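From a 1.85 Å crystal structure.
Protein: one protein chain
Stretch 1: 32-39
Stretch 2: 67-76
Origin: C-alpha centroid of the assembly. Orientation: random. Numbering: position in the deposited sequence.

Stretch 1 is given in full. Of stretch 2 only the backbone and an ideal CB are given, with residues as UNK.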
# COMPACT_ATOMS: atom_id res chain seq x y z
N ALA A 32 17.35 3.99 -7.05
CA ALA A 32 17.73 4.37 -8.40
C ALA A 32 16.51 4.81 -9.23
O ALA A 32 16.61 5.75 -10.04
CB ALA A 32 18.51 3.22 -9.08
N ALA A 33 15.35 4.18 -9.01
CA ALA A 33 14.12 4.56 -9.73
C ALA A 33 13.33 5.78 -9.13
O ALA A 33 12.48 6.38 -9.80
CB ALA A 33 13.23 3.33 -9.89
N GLY A 34 13.61 6.18 -7.89
CA GLY A 34 12.84 7.29 -7.27
C GLY A 34 12.38 6.87 -5.90
O GLY A 34 11.41 6.08 -5.77
N ASN A 35 13.09 7.32 -4.85
CA ASN A 35 12.67 6.95 -3.51
C ASN A 35 12.73 8.10 -2.48
O ASN A 35 12.67 7.84 -1.31
CB ASN A 35 13.50 5.80 -2.97
CG ASN A 35 14.87 6.24 -2.40
OD1 ASN A 35 15.38 7.39 -2.67
ND2 ASN A 35 15.50 5.33 -1.65
N GLY A 36 12.90 9.35 -2.91
CA GLY A 36 13.06 10.38 -1.87
C GLY A 36 11.69 10.62 -1.19
O GLY A 36 11.60 11.21 -0.12
N GLY A 37 10.59 10.17 -1.83
CA GLY A 37 9.31 10.15 -1.07
C GLY A 37 9.28 9.20 0.14
O GLY A 37 8.27 9.09 0.83
N LEU A 38 10.35 8.45 0.38
CA LEU A 38 10.33 7.47 1.45
C LEU A 38 10.42 8.14 2.81
O LEU A 38 10.15 7.48 3.84
CB LEU A 38 11.42 6.39 1.31
CG LEU A 38 11.34 5.31 0.23
CD1 LEU A 38 12.62 4.50 0.19
CD2 LEU A 38 10.15 4.42 0.51
N TYR A 39 10.79 9.42 2.83
CA TYR A 39 10.81 10.23 4.08
C TYR A 39 9.40 10.59 4.53
O TYR A 39 9.17 11.10 5.65
CB TYR A 39 11.54 11.56 3.78
CG TYR A 39 13.01 11.39 3.89
CD1 TYR A 39 13.63 11.30 5.17
CD2 TYR A 39 13.78 11.22 2.76
CE1 TYR A 39 15.00 11.10 5.26
CE2 TYR A 39 15.14 11.02 2.85
CZ TYR A 39 15.74 10.99 4.09
OH TYR A 39 17.08 10.77 4.09
N UNK A 67 3.43 9.20 -7.90
CA UNK A 67 4.33 10.23 -7.45
C UNK A 67 5.76 9.85 -7.77
O UNK A 67 6.18 8.78 -7.40
CB UNK A 67 4.16 10.48 -5.95
N UNK A 68 6.51 10.73 -8.45
CA UNK A 68 7.80 10.29 -8.99
C UNK A 68 8.85 9.90 -7.93
O UNK A 68 9.70 9.00 -8.14
CB UNK A 68 8.37 11.40 -9.87
N UNK A 69 8.87 10.63 -6.83
CA UNK A 69 9.81 10.36 -5.75
C UNK A 69 9.50 8.99 -5.00
O UNK A 69 10.13 8.68 -3.99
CB UNK A 69 9.77 11.53 -4.76
N UNK A 70 8.57 8.20 -5.54
CA UNK A 70 8.28 6.85 -5.06
C UNK A 70 8.21 5.83 -6.22
O UNK A 70 7.81 4.69 -6.03
CB UNK A 70 6.96 6.85 -4.28
N UNK A 71 8.57 6.26 -7.41
CA UNK A 71 8.59 5.37 -8.58
C UNK A 71 9.40 4.07 -8.35
O UNK A 71 9.18 3.08 -9.00
CB UNK A 71 9.17 6.12 -9.78
N UNK A 72 10.30 4.07 -7.34
CA UNK A 72 11.11 2.91 -6.99
C UNK A 72 10.17 1.82 -6.42
O UNK A 72 10.37 0.64 -6.65
CB UNK A 72 12.20 3.29 -5.99
N UNK A 73 9.10 2.30 -5.78
CA UNK A 73 8.01 1.46 -5.24
C UNK A 73 7.21 0.70 -6.28
O UNK A 73 6.53 -0.29 -5.91
CB UNK A 73 7.04 2.33 -4.44
N UNK A 74 7.37 1.10 -7.56
CA UNK A 74 6.58 0.53 -8.64
C UNK A 74 7.24 -0.65 -9.31
O UNK A 74 6.67 -1.22 -10.29
CB UNK A 74 6.28 1.60 -9.69
N UNK A 75 8.44 -0.99 -8.85
CA UNK A 75 9.27 -2.05 -9.52
C UNK A 75 8.68 -3.45 -9.23
O UNK A 75 8.35 -3.69 -8.09
CB UNK A 75 10.72 -1.99 -9.04
N UNK A 76 8.54 -4.32 -10.25
CA UNK A 76 8.18 -5.75 -10.08
C UNK A 76 9.39 -6.56 -9.55
O UNK A 76 10.39 -6.70 -10.22
CB UNK A 76 7.70 -6.34 -11.41

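Position 67 lies beyond the reach of stretch 1, with no atom of it within 5.5 Å of the ideal CB, so this contact sets no preference; the residue is Arg67. Position 68 is little more constrained. Its CA-to-CB bond points sideways into space that stretch 1 leaves empty, and many side chains would serve. It is Ala68, whose carbonyl O lies 3.7 Å from CA of Gly34; a CB on that glycine would collide with this oxygen.

N of Gly37 donates a hydrogen bond to O of position 69 (2.7 Å, 148°). The ideal CB sits 3.3 Å from N of Gly37, beside glycines that offer no side chains, so a small or polar residue that can lie along the backbone would suit. The residue is Asn69, chi1 p (71°). Its OD1 occupies the space a CB on Gly37 would need.

Position 70 directs CA-to-CB away from stretch 1, and its ideal CB is 4.8 Å from O of Gly34. A short side chain would add little here, whereas a longer apolar one could turn back toward Gly37 and Leu38. Leu70 (m, t) does so: CD2 comes 3.3 Å from C of Gly37 and 4.4 Å from CD2 of Leu38.

At position 71, CA-to-CB points sideways and the ideal CB is 3.3 Å from O of Ala33. Branching at CB could crowd that oxygen; an unbranched CB leading outward is easier to place, and several residues qualify. Phe71 (chi1 -84°, m) keeps its CB 3.4 Å from O of Ala33 and carries its ring away.

Position 72 is the most restrictive. An ideal CB would lie 2.9 Å from O of Gly34, a clash, although phi/psi of -68/-31 would suit any L-residue. Contact, not backbone conformation, therefore favours glycine. CA of Gly72 lies 3.6 Å from CB of Ala33, and N of Gly72 donates a hydrogen bond to O of Gly34 (2.8 Å, 152°).

Position 73 points sideways with its CB out of contact, so only a long side chain, preferably apolar, could reach Leu38. Met73 (m, m) brings SD to 4.1 Å from CD2 of Leu38.

Position 74 makes no contact, and Asp74 is hydrogen-bonded elsewhere in the structure. Position 75 points toward stretch 1 from a distance; a medium or long apolar chain could meet Ala33, and CD1 of Leu75 lies 4.1 Å from CB of Ala33. Position 76 is out of reach, and is Ala76.

Stretch 2 (67-76) RANLFGMDLA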
# COMPACT_ATOMS: atom_id res chain seq x y z
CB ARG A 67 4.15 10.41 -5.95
CG ARG A 67 2.70 10.85 -5.69
CD ARG A 67 2.27 10.75 -4.28
NE ARG A 67 3.00 11.72 -3.47
CZ ARG A 67 2.49 12.81 -2.89
NH1 ARG A 67 1.19 13.14 -2.97
NH2 ARG A 67 3.28 13.58 -2.14
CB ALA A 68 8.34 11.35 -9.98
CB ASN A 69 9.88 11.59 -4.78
CG ASN A 69 8.62 11.79 -3.93
OD1 ASN A 69 7.77 10.88 -3.78
ND2 ASN A 69 8.55 12.94 -3.23
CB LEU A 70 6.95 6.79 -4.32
CG LEU A 70 6.82 7.64 -3.06
CD1 LEU A 70 5.36 7.78 -2.71
CD2 LEU A 70 7.65 7.10 -1.86
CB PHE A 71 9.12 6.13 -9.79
CG PHE A 71 8.07 6.94 -10.53
CD1 PHE A 71 6.74 7.07 -10.05
CD2 PHE A 71 8.45 7.66 -11.68
CE1 PHE A 71 5.79 7.84 -10.73
CE2 PHE A 71 7.50 8.43 -12.36
CZ PHE A 71 6.17 8.52 -11.88
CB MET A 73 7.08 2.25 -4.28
CG MET A 73 7.78 2.89 -3.07
SD MET A 73 8.51 1.66 -1.97
CE MET A 73 10.18 1.62 -2.58
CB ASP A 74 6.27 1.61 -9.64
CG ASP A 74 5.23 2.62 -9.12
OD1 ASP A 74 4.29 2.22 -8.42
OD2 ASP A 74 5.31 3.82 -9.41
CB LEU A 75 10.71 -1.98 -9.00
CG LEU A 75 11.44 -0.69 -9.42
CD1 LEU A 75 12.86 -0.63 -8.91
CD2 LEU A 75 11.39 -0.43 -10.90
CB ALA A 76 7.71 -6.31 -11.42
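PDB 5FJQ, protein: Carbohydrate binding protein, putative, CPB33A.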